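Local coordinates for protein tylactone synthase starter module and modules 1 & 2 (Streptomyces fradiae, PDB 2Z5L) that probably reduces the beta-keto group of a growing polyketide with NADPH, setting hydroxyl stereochemistry, as the first ketoreductase of tylosin synthesis, at residues A[50-55]-A[68-73]; A[81-86]-A[92-97]; A[97-102]-A[130-135]; A[109-114]-A[126-131]. One frame throughout, in Å; residues are numbered along the deposited sequence.

Interaction 1: A[50-55]-A[68-73]; sequences CLLVAP and TVLSER
Leu70 lays one branch, CD1, against both Leu52 and Cys50, joining the last full turn of helix 60-71 to strand 49-54. Strand, helix and the following strand 80-81 form a beta-alpha-beta unit of the Rossmann type. They belong to the N-terminal half of the chain, consistent with the structural subdomain of modular polyketide ketoreductases rather than the half that binds the nucleotide. The closer approach is from Leu52, whose CD2 comes within 3.6 Å of Leu70 CD1. These two leucines run past each other in opposite directions, so that methyl meets methyl along their flanks. Both have CG anti to the carbonyl carbon (chi1 -53° for Leu52 and -67° for Leu70), which extends each branch into the layer between strand and helix. Cys50 and Leu52 lie two residues apart and so face the same side of the sheet, where they receive the single leucine between them. Leu51, in between, turns to the opposite face and packs on Leu95, Ser98 and Met99 of helix 88-99, which leaves the strand covered on both sides. Around the contact, Leu63, Leu66 and Thr67 of helix 60-71 and Val77 of the loop beyond also touch Leu52, while Leu70 reaches Leu224 of helix 214-224. All three touching residues are buried, and the side chains that meet across the segments are apolar. Just beyond Leu70 the helix gives out, with Glu72 the first residue to leave helical angles although its N still bonds to Thr68 O at 3.0 Å. At the near end of the strand, Cys50 SG rests 4.1 Å from Leu70 CD1.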
loop_
_atom_site.group_PDB
_atom_site.type_symbol
_atom_site.label_atom_id
_atom_site.label_comp_id
_atom_site.label_asym_id
_atom_site.label_seq_id
_atom_site.Cartn_x
_atom_site.Cartn_y
_atom_site.Cartn_z
ATOM N N CYS A 50 27.024 5.668 10.850
ATOM C CA CYS A 50 25.697 6.041 10.400
ATOM C C CYS A 50 25.660 7.450 9.855
ATOM O O CYS A 50 26.447 8.318 10.251
ATOM C CB CYS A 50 24.695 5.966 11.546
ATOM S SG CYS A 50 24.573 4.390 12.360
ATOM N N LEU A 51 24.716 7.666 8.952
ATOM C CA LEU A 51 24.496 8.969 8.349
ATOM C C LEU A 51 23.024 9.295 8.570
ATOM O O LEU A 51 22.157 8.666 7.974
ATOM C CB LEU A 51 24.791 8.920 6.854
ATOM C CG LEU A 51 24.714 10.243 6.079
ATOM C CD1 LEU A 51 25.889 11.138 6.436
ATOM C CD2 LEU A 51 24.744 9.945 4.574
ATOM N N LEU A 52 22.743 10.255 9.445
ATOM C CA LEU A 52 21.361 10.647 9.693
ATOM C C LEU A 52 20.966 11.701 8.675
ATOM O O LEU A 52 21.529 12.792 8.678
ATOM C CB LEU A 52 21.196 11.241 11.083
ATOM C CG LEU A 52 21.707 10.417 12.256
ATOM C CD1 LEU A 52 21.439 11.183 13.533
ATOM C CD2 LEU A 52 21.034 9.050 12.286
ATOM N N VAL A 53 20.005 11.364 7.813
ATOM C CA VAL A 53 19.498 12.274 6.784
ATOM C C VAL A 53 18.175 12.835 7.284
ATOM O O VAL A 53 17.267 12.083 7.626
ATOM C CB VAL A 53 19.227 11.542 5.457
ATOM C CG1 VAL A 53 18.815 12.544 4.393
ATOM C CG2 VAL A 53 20.471 10.769 5.020
ATOM N N ALA A 54 18.060 14.157 7.320
ATOM C CA ALA A 54 16.833 14.776 7.798
ATOM C C ALA A 54 16.513 16.090 7.095
ATOM O O ALA A 54 17.414 16.756 6.578
ATOM C CB ALA A 54 16.941 15.014 9.292
ATOM N N PRO A 55 15.223 16.485 7.077
ATOM C CA PRO A 55 14.782 17.731 6.442
ATOM C C PRO A 55 15.397 18.921 7.166
ATOM O O PRO A 55 15.768 18.815 8.324
ATOM C CB PRO A 55 13.268 17.700 6.613
ATOM C CG PRO A 55 12.956 16.260 6.708
ATOM C CD PRO A 55 14.068 15.721 7.567
ATOM N N THR A 68 23.269 10.121 19.980
ATOM C CA THR A 68 23.689 9.558 21.260
ATOM C C THR A 68 23.435 8.055 21.337
ATOM O O THR A 68 24.348 7.266 21.586
ATOM C CB THR A 68 22.945 10.235 22.429
ATOM O OG1 THR A 68 23.072 11.657 22.313
ATOM C CG2 THR A 68 23.528 9.786 23.763
ATOM N N VAL A 69 22.181 7.669 21.123
ATOM C CA VAL A 69 21.787 6.267 21.176
ATOM C C VAL A 69 22.617 5.406 20.222
ATOM O O VAL A 69 23.100 4.337 20.598
ATOM C CB VAL A 69 20.291 6.105 20.829
ATOM C CG1 VAL A 69 19.880 4.653 20.983
ATOM C CG2 VAL A 69 19.449 6.995 21.729
ATOM N N LEU A 70 22.787 5.882 18.990
ATOM C CA LEU A 70 23.555 5.154 17.985
ATOM C C LEU A 70 25.039 5.024 18.346
ATOM O O LEU A 70 25.623 3.943 18.233
ATOM C CB LEU A 70 23.412 5.830 16.615
ATOM C CG LEU A 70 22.025 5.787 15.970
ATOM C CD1 LEU A 70 22.016 6.613 14.690
ATOM C CD2 LEU A 70 21.650 4.346 15.679
ATOM N N SER A 71 25.646 6.129 18.774
ATOM C CA SER A 71 27.057 6.134 19.150
ATOM C C SER A 71 27.314 5.171 20.303
ATOM O O SER A 71 28.329 4.471 20.324
ATOM C CB SER A 71 27.502 7.543 19.554
ATOM O OG SER A 71 27.533 8.412 18.435
ATOM N N GLU A 72 26.399 5.138 21.263
ATOM C CA GLU A 72 26.554 4.239 22.393
ATOM C C GLU A 72 26.444 2.793 21.930
ATOM O O GLU A 72 26.306 1.885 22.747
ATOM C CB GLU A 72 25.490 4.512 23.452
ATOM C CG GLU A 72 25.570 5.891 24.076
ATOM C CD GLU A 72 24.585 6.057 25.213
ATOM O OE1 GLU A 72 23.372 5.855 24.986
ATOM O OE2 GLU A 72 25.025 6.387 26.336
ATOM N N ARG A 73 26.503 2.581 20.619
ATOM C CA ARG A 73 26.410 1.239 20.055
ATOM C C ARG A 73 27.534 0.983 19.070
ATOM O O ARG A 73 27.476 0.048 18.268
ATOM C CB ARG A 73 25.063 1.046 19.366
ATOM C CG ARG A 73 23.908 0.999 20.334
ATOM C CD ARG A 73 22.594 0.925 19.603
ATOM N NE ARG A 73 21.531 0.487 20.496
ATOM C CZ ARG A 73 21.395 -0.760 20.933
ATOM N NH1 ARG A 73 22.256 -1.695 20.552
ATOM N NH2 ARG A 73 20.403 -1.067 21.758
#

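Interaction 2: A[81-86]-A[92-97]; sequences EVPIGA and AELLKP
Helix 88-99 doubles back beside the loop that leads into it from edge strand 80-81, and Leu94 there meets Glu81, Val82 and Pro83. The touching atom is in each case Leu94 CD1. Val82 CG2 lies 3.7 Å from Leu94 CD1, the two side chains crossing at a slant. Glu81 takes part through its backbone, with its carbonyl O 3.6 Å from Leu94 CD1, a plain van der Waals approach. The Pro83 ring presents its CD atom to the same methyl, at 4.2 Å, so that CD1 touches a carbonyl oxygen and two apolar groups. Leu94 reaches the loop because its CG stands anti to the carbonyl carbon (chi1 -69°), pointing the branch away from the helix. In this half of the chain, with its Rossmann-like alternation of strands and helices, residues 81-86 are a strand-to-helix connection. Its reversal is a type II beta turn from Pro83 to Ala86, closed by Ala86 N to Pro83 O at 3.1 Å. Gly85 takes the third position of that turn with a positive phi of 95°, and its N donates to Thr124 OG1 of helix 119-135. Upstream, Val82 leans on Val53 and Val91, so it joins the connection to strand 49-54 as well as to the helix. The Glu81 carboxylate turns to other work, OE2 accepting from Thr57 N. Within the helix Lys96 N bonds to Ala92 O at 2.7 Å, whereas Pro97, with no N-H, leaves a kink one residue further on.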
loop_
_atom_site.group_PDB
_atom_site.type_symbol
_atom_site.label_atom_id
_atom_site.label_comp_id
_atom_site.label_asym_id
_atom_site.label_seq_id
_atom_site.Cartn_x
_atom_site.Cartn_y
_atom_site.Cartn_z
ATOM N N GLU A 81 21.595 17.089 5.630
ATOM C CA GLU A 81 20.330 17.777 5.444
ATOM C C GLU A 81 19.832 17.707 4.001
ATOM O O GLU A 81 20.513 18.154 3.076
ATOM C CB GLU A 81 20.470 19.240 5.866
ATOM C CG GLU A 81 19.165 19.878 6.252
ATOM C CD GLU A 81 19.337 21.246 6.896
ATOM O OE1 GLU A 81 19.655 22.212 6.177
ATOM O OE2 GLU A 81 19.152 21.340 8.126
ATOM N N VAL A 82 18.648 17.133 3.817
ATOM C CA VAL A 82 18.047 17.044 2.494
ATOM C C VAL A 82 16.632 17.577 2.552
ATOM O O VAL A 82 15.758 16.998 3.189
ATOM C CB VAL A 82 17.981 15.601 1.957
ATOM C CG1 VAL A 82 17.167 15.573 0.661
ATOM C CG2 VAL A 82 19.379 15.086 1.692
ATOM N N PRO A 83 16.386 18.689 1.867
ATOM C CA PRO A 83 15.057 19.295 1.855
ATOM C C PRO A 83 13.996 18.458 1.134
ATOM O O PRO A 83 14.282 17.752 0.156
ATOM C CB PRO A 83 15.305 20.639 1.182
ATOM C CG PRO A 83 16.394 20.312 0.193
ATOM C CD PRO A 83 17.318 19.411 0.983
ATOM N N ILE A 84 12.775 18.525 1.654
ATOM C CA ILE A 84 11.642 17.830 1.061
ATOM C C ILE A 84 11.491 18.490 -0.312
ATOM O O ILE A 84 11.782 19.675 -0.461
ATOM C CB ILE A 84 10.403 18.039 1.940
ATOM C CG1 ILE A 84 10.716 17.507 3.337
ATOM C CG2 ILE A 84 9.195 17.320 1.363
ATOM C CD1 ILE A 84 9.712 17.908 4.389
ATOM N N GLY A 85 11.079 17.735 -1.320
ATOM C CA GLY A 85 10.969 18.327 -2.638
ATOM C C GLY A 85 12.233 18.072 -3.453
ATOM O O GLY A 85 12.195 18.107 -4.686
ATOM N N ALA A 86 13.358 17.807 -2.784
ATOM C CA ALA A 86 14.614 17.543 -3.498
ATOM C C ALA A 86 14.499 16.323 -4.420
ATOM O O ALA A 86 13.930 15.299 -4.034
ATOM C CB ALA A 86 15.772 17.345 -2.502
ATOM N N ALA A 92 21.541 12.989 -4.777
ATOM C CA ALA A 92 22.798 12.287 -5.048
ATOM C C ALA A 92 23.959 13.237 -4.713
ATOM O O ALA A 92 24.917 12.840 -4.053
ATOM C CB ALA A 92 22.867 11.852 -6.524
ATOM N N GLU A 93 23.859 14.494 -5.156
ATOM C CA GLU A 93 24.900 15.498 -4.892
ATOM C C GLU A 93 25.158 15.756 -3.412
ATOM O O GLU A 93 26.296 16.030 -3.010
ATOM C CB GLU A 93 24.559 16.828 -5.572
ATOM C CG GLU A 93 25.182 17.002 -6.949
ATOM C CD GLU A 93 24.745 18.281 -7.658
ATOM O OE1 GLU A 93 24.879 19.383 -7.065
ATOM O OE2 GLU A 93 24.273 18.181 -8.821
ATOM N N LEU A 94 24.105 15.679 -2.602
ATOM C CA LEU A 94 24.245 15.903 -1.165
ATOM C C LEU A 94 24.851 14.694 -0.447
ATOM O O LEU A 94 25.587 14.851 0.531
ATOM C CB LEU A 94 22.889 16.240 -0.546
ATOM C CG LEU A 94 22.283 17.599 -0.927
ATOM C CD1 LEU A 94 20.828 17.642 -0.494
ATOM C CD2 LEU A 94 23.069 18.717 -0.261
ATOM N N LEU A 95 24.555 13.495 -0.938
ATOM C CA LEU A 95 25.073 12.269 -0.326
ATOM C C LEU A 95 26.462 11.881 -0.815
ATOM O O LEU A 95 27.271 11.346 -0.055
ATOM C CB LEU A 95 24.143 11.094 -0.623
ATOM C CG LEU A 95 22.755 11.044 -0.010
ATOM C CD1 LEU A 95 22.002 9.857 -0.600
ATOM C CD2 LEU A 95 22.855 10.926 1.499
ATOM N N LYS A 96 26.705 12.138 -2.098
ATOM C CA LYS A 96 27.955 11.810 -2.782
ATOM C C LYS A 96 29.214 11.907 -1.916
ATOM O O LYS A 96 29.969 10.927 -1.779
ATOM C CB LYS A 96 28.106 12.698 -4.035
ATOM C CG LYS A 96 29.228 12.318 -5.021
ATOM C CD LYS A 96 28.777 11.252 -6.020
ATOM C CE LYS A 96 29.896 10.845 -7.018
ATOM N NZ LYS A 96 30.167 11.829 -8.118
ATOM N N PRO A 97 29.466 13.083 -1.320
ATOM C CA PRO A 97 30.655 13.254 -0.482
ATOM C C PRO A 97 30.730 12.433 0.826
ATOM O O PRO A 97 31.818 12.023 1.228
ATOM C CB PRO A 97 30.694 14.767 -0.255
ATOM C CG PRO A 97 29.253 15.157 -0.315
ATOM C CD PRO A 97 28.724 14.348 -1.453
#

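Interaction 3: A[97-102]-A[130-135]; sequences PSMESA and QAVSDI
Met99 crosses both Val132 and Ile135 at about a right angle, lying athwart the end of helix 119-135 and touching each residue with a different part of its chain. Near the backbone, Met99 CG packs 3.9 Å from Ile135 CD1. At the far end, Met99 CE comes equally close, 3.9 Å, to Val132 CG1. A single unbranched side chain covers two positions three residues apart because it is folded: Met99 bends at both chi2 (-60°) and chi3 (-77°), which carries the methyl round to Val132. Glu100 is built quite differently. Its chain is extended beyond CG and slants across Ile135, bringing OE1 to 4.0 Å from Ile135 CG2. Ile135 is therefore met on two branches, CD1 by a methionine and CG2 by a carboxylate oxygen. The segments belong to helices 88-99 and 119-135, neighbours over one face of the Rossmann-like sheet. Beneath them, Met99 also rests on Leu51 of strand 49-54 and on Thr107 and Val109 of strand 107-111, so it fills the corner between two helices and the strands they cover. After it the chain bends away in a type I beta turn from Met99 to Ala102, whose Ala102 N to Met99 O bond is weak at 3.4 Å. Farther along, Asp134 OD1 and Arg88 NH2 form a salt bridge that links the same two helices. Contact between the segments themselves thus relies on dispersion between apolar groups, with the carboxylate of exposed Glu100 at the margin, where water can probably solvate it.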
loop_
_atom_site.group_PDB
_atom_site.type_symbol
_atom_site.label_atom_id
_atom_site.label_comp_id
_atom_site.label_asym_id
_atom_site.label_seq_id
_atom_site.Cartn_x
_atom_site.Cartn_y
_atom_site.Cartn_z
ATOM N N PRO A 97 29.466 13.083 -1.320
ATOM C CA PRO A 97 30.655 13.254 -0.482
ATOM C C PRO A 97 30.730 12.433 0.826
ATOM O O PRO A 97 31.818 12.023 1.228
ATOM C CB PRO A 97 30.694 14.767 -0.255
ATOM C CG PRO A 97 29.253 15.157 -0.315
ATOM C CD PRO A 97 28.724 14.348 -1.453
ATOM N N SER A 98 29.592 12.186 1.477
ATOM C CA SER A 98 29.560 11.405 2.724
ATOM C C SER A 98 29.559 9.884 2.510
ATOM O O SER A 98 29.992 9.136 3.387
ATOM C CB SER A 98 28.328 11.766 3.564
ATOM O OG SER A 98 28.472 13.014 4.232
ATOM N N MET A 99 29.065 9.436 1.354
ATOM C CA MET A 99 28.984 8.011 1.025
ATOM C C MET A 99 30.334 7.461 0.584
ATOM O O MET A 99 30.722 6.360 0.960
ATOM C CB MET A 99 27.976 7.772 -0.102
ATOM C CG MET A 99 26.564 8.250 0.174
ATOM S SD MET A 99 25.813 7.468 1.593
ATOM C CE MET A 99 25.369 5.860 0.921
ATOM N N GLU A 100 31.040 8.230 -0.232
ATOM C CA GLU A 100 32.340 7.816 -0.716
ATOM C C GLU A 100 33.418 8.001 0.338
ATOM O O GLU A 100 34.557 7.583 0.148
ATOM C CB GLU A 100 32.680 8.600 -1.970
ATOM C CG GLU A 100 31.819 8.189 -3.133
ATOM C CD GLU A 100 31.849 9.195 -4.250
ATOM O OE1 GLU A 100 31.258 8.905 -5.313
ATOM O OE2 GLU A 100 32.456 10.276 -4.063
ATOM N N SER A 101 33.042 8.622 1.451
ATOM C CA SER A 101 33.961 8.863 2.553
ATOM C C SER A 101 34.178 7.588 3.361
ATOM O O SER A 101 35.057 7.526 4.220
ATOM C CB SER A 101 33.412 9.959 3.466
ATOM O OG SER A 101 34.222 10.116 4.612
ATOM N N ALA A 102 33.377 6.568 3.082
ATOM C CA ALA A 102 33.495 5.306 3.793
ATOM C C ALA A 102 34.228 4.275 2.946
ATOM O O ALA A 102 34.677 3.252 3.457
ATOM C CB ALA A 102 32.108 4.788 4.175
ATOM N N GLN A 130 16.948 6.077 -4.581
ATOM C CA GLN A 130 17.434 6.110 -5.958
ATOM C C GLN A 130 18.824 6.694 -6.055
ATOM O O GLN A 130 19.653 6.238 -6.865
ATOM C CB GLN A 130 16.507 6.938 -6.847
ATOM C CG GLN A 130 15.098 6.393 -6.980
ATOM C CD GLN A 130 14.204 7.334 -7.766
ATOM O OE1 GLN A 130 14.158 8.538 -7.490
ATOM N NE2 GLN A 130 13.490 6.797 -8.750
ATOM N N ALA A 131 19.079 7.709 -5.236
ATOM C CA ALA A 131 20.373 8.378 -5.235
ATOM C C ALA A 131 21.469 7.492 -4.659
ATOM O O ALA A 131 22.590 7.484 -5.167
ATOM C CB ALA A 131 20.280 9.681 -4.447
ATOM N N VAL A 132 21.138 6.750 -3.606
ATOM C CA VAL A 132 22.101 5.863 -2.964
ATOM C C VAL A 132 22.533 4.760 -3.918
ATOM O O VAL A 132 23.695 4.348 -3.941
ATOM C CB VAL A 132 21.513 5.215 -1.704
ATOM C CG1 VAL A 132 22.483 4.185 -1.157
ATOM C CG2 VAL A 132 21.236 6.284 -0.658
ATOM N N SER A 133 21.575 4.285 -4.700
ATOM C CA SER A 133 21.818 3.246 -5.676
ATOM C C SER A 133 22.702 3.834 -6.772
ATOM O O SER A 133 23.658 3.201 -7.215
ATOM C CB SER A 133 20.483 2.774 -6.259
ATOM O OG SER A 133 20.641 1.707 -7.170
ATOM N N ASP A 134 22.394 5.060 -7.194
ATOM C CA ASP A 134 23.172 5.716 -8.241
ATOM C C ASP A 134 24.645 5.907 -7.867
ATOM O O ASP A 134 25.533 5.592 -8.655
ATOM C CB ASP A 134 22.564 7.082 -8.597
ATOM C CG ASP A 134 21.133 6.981 -9.109
ATOM O OD1 ASP A 134 20.833 6.055 -9.901
ATOM O OD2 ASP A 134 20.306 7.845 -8.729
ATOM N N ILE A 135 24.899 6.429 -6.674
ATOM C CA ILE A 135 26.266 6.660 -6.219
ATOM C C ILE A 135 27.106 5.382 -6.246
ATOM O O ILE A 135 28.342 5.433 -6.256
ATOM C CB ILE A 135 26.264 7.236 -4.799
ATOM C CG1 ILE A 135 25.526 8.580 -4.809
ATOM C CG2 ILE A 135 27.686 7.395 -4.289
ATOM C CD1 ILE A 135 25.413 9.214 -3.451
#

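Interaction 4: A[109-114]-A[126-131]; sequences VVSLLG and IALLQA
Apolar contact between strand 107-111 and helix 119-135 centres on Leu128, whose CD2 methyl fits against Ser111 and Leu113. It is tightest at Ser111, where CB lies 3.4 Å from Leu128 CD2, closer than usual for two carbons. Ser111 OG is also 3.4 Å from Leu128 CD2, so the leucine methyl sits against the hydroxyl oxygen as well as its carbon. Leu113 crosses Leu128 at a slant, its CD1 4.0 Å from Leu128 CD2 and 4.2 Å from Leu128 CB, so it meets both the tip and the base of the leucine. A chi1 of 165°, with CG opposite the backbone N, carries the Leu128 branches across to the strand, while Leu95 of helix 88-99 packs against it as well. All three touching residues are buried, and Val109 also turns its CB to the helix.

No polar bond joins the two segments; one involving a side chain lies within 109-114. Ser111 OG accepts the backbone N-H of Leu113 at 3.2 Å, with an N-H...O angle of 152°. This is an ST turn, and it gives the OG of buried Ser111 a donor. In the helix, Gln130 N bonds to Ile126 O, and Gln130 NE2 donates to the carbonyl oxygens of Ile351 and Leu354.

On the sheet side, Val109 and Ser111 share backbone bonds with strand 140-147, and Val110 with strand 49-54. A parallel strand running into a turn, with the next helix packed back over it, is the beta-alpha-beta building block of the Rossmann-type fold, here strand 107-111, helix 119-135 and strand 140-147.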
loop_
_atom_site.group_PDB
_atom_site.type_symbol
_atom_site.label_atom_id
_atom_site.label_comp_id
_atom_site.label_asym_id
_atom_site.label_seq_id
_atom_site.Cartn_x
_atom_site.Cartn_y
_atom_site.Cartn_z
ATOM N N VAL A 109 22.624 4.351 6.199
ATOM C CA VAL A 109 21.845 5.576 6.046
ATOM C C VAL A 109 20.523 5.512 6.808
ATOM O O VAL A 109 19.666 4.671 6.520
ATOM C CB VAL A 109 21.522 5.865 4.558
ATOM C CG1 VAL A 109 20.921 7.263 4.424
ATOM C CG2 VAL A 109 22.770 5.735 3.709
ATOM N N VAL A 110 20.373 6.406 7.783
ATOM C CA VAL A 110 19.159 6.495 8.597
ATOM C C VAL A 110 18.397 7.736 8.154
ATOM O O VAL A 110 18.800 8.851 8.460
ATOM C CB VAL A 110 19.502 6.617 10.099
ATOM C CG1 VAL A 110 18.229 6.554 10.933
ATOM C CG2 VAL A 110 20.449 5.493 10.497
ATOM N N SER A 111 17.303 7.529 7.427
ATOM C CA SER A 111 16.493 8.626 6.906
ATOM C C SER A 111 15.348 9.067 7.812
ATOM O O SER A 111 14.533 8.254 8.251
ATOM C CB SER A 111 15.909 8.235 5.544
ATOM O OG SER A 111 14.990 9.205 5.082
ATOM N N LEU A 112 15.299 10.364 8.082
ATOM C CA LEU A 112 14.245 10.930 8.896
ATOM C C LEU A 112 13.263 11.679 7.988
ATOM O O LEU A 112 12.336 12.336 8.464
ATOM C CB LEU A 112 14.838 11.889 9.935
ATOM C CG LEU A 112 15.737 11.209 10.982
ATOM C CD1 LEU A 112 16.323 12.250 11.939
ATOM C CD2 LEU A 112 14.926 10.175 11.753
ATOM N N LEU A 113 13.446 11.566 6.676
ATOM C CA LEU A 113 12.565 12.263 5.748
ATOM C C LEU A 113 11.112 11.840 5.924
ATOM O O LEU A 113 10.200 12.639 5.715
ATOM C CB LEU A 113 12.993 12.006 4.304
ATOM C CG LEU A 113 14.407 12.444 3.918
ATOM C CD1 LEU A 113 14.667 12.004 2.508
ATOM C CD2 LEU A 113 14.565 13.970 4.062
ATOM N N GLY A 114 10.901 10.590 6.328
ATOM C CA GLY A 114 9.548 10.090 6.506
ATOM C C GLY A 114 8.787 10.639 7.701
ATOM O O GLY A 114 7.599 10.360 7.858
ATOM N N ILE A 126 11.831 8.349 -1.866
ATOM C CA ILE A 126 12.097 7.478 -2.999
ATOM C C ILE A 126 13.357 8.000 -3.690
ATOM O O ILE A 126 14.246 7.223 -4.049
ATOM C CB ILE A 126 10.861 7.438 -3.953
ATOM C CG1 ILE A 126 9.768 6.596 -3.285
ATOM C CG2 ILE A 126 11.245 6.866 -5.336
ATOM C CD1 ILE A 126 8.474 6.568 -4.007
ATOM N N ALA A 127 13.441 9.323 -3.829
ATOM C CA ALA A 127 14.592 9.985 -4.439
ATOM C C ALA A 127 15.894 9.650 -3.685
ATOM O O ALA A 127 16.939 9.468 -4.300
ATOM C CB ALA A 127 14.377 11.503 -4.453
ATOM N N LEU A 128 15.817 9.578 -2.358
ATOM C CA LEU A 128 16.985 9.262 -1.533
ATOM C C LEU A 128 17.507 7.864 -1.844
ATOM O O LEU A 128 18.711 7.653 -1.978
ATOM C CB LEU A 128 16.638 9.337 -0.038
ATOM C CG LEU A 128 17.620 8.709 0.972
ATOM C CD1 LEU A 128 18.944 9.463 0.969
ATOM C CD2 LEU A 128 17.005 8.730 2.351
ATOM N N LEU A 129 16.594 6.904 -1.931
ATOM C CA LEU A 129 16.975 5.529 -2.230
ATOM C C LEU A 129 17.611 5.458 -3.609
ATOM O O LEU A 129 18.683 4.862 -3.784
ATOM C CB LEU A 129 15.756 4.596 -2.168
ATOM C CG LEU A 129 16.022 3.109 -2.434
ATOM C CD1 LEU A 129 17.192 2.646 -1.580
ATOM C CD2 LEU A 129 14.776 2.300 -2.123
ATOM N N GLN A 130 16.948 6.077 -4.581
ATOM C CA GLN A 130 17.434 6.110 -5.958
ATOM C C GLN A 130 18.824 6.694 -6.055
ATOM O O GLN A 130 19.653 6.238 -6.865
ATOM C CB GLN A 130 16.507 6.938 -6.847
ATOM C CG GLN A 130 15.098 6.393 -6.980
ATOM C CD GLN A 130 14.204 7.334 -7.766
ATOM O OE1 GLN A 130 14.158 8.538 -7.490
ATOM N NE2 GLN A 130 13.490 6.797 -8.750
ATOM N N ALA A 131 19.079 7.709 -5.236
ATOM C CA ALA A 131 20.373 8.378 -5.235
ATOM C C ALA A 131 21.469 7.492 -4.659
ATOM O O ALA A 131 22.590 7.484 -5.167
ATOM C CB ALA A 131 20.280 9.681 -4.447
#

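Overall arrangement
From the N terminus, interaction 1 closes first, returning helix 60-71 to strand 49-54. Interaction 2 follows in series as a short closure between the connection after strand 80-81 and helix 88-99. Interaction 3 starts at the end of that helix, sharing Pro97, and spans the whole of strand 107-111 before meeting helix 119-135. Interaction 4 joins that strand to the same helix, so the chain it closes, 109-131, lies within the longer span 97-135, and the two share Gln130 and Ala131. Backbone bonds such as Val53 N to Val110 O unite the strands of interactions 1 and 4. Helix 60-71 covers one sheet face; helices 88-99 and 119-135 cover the other.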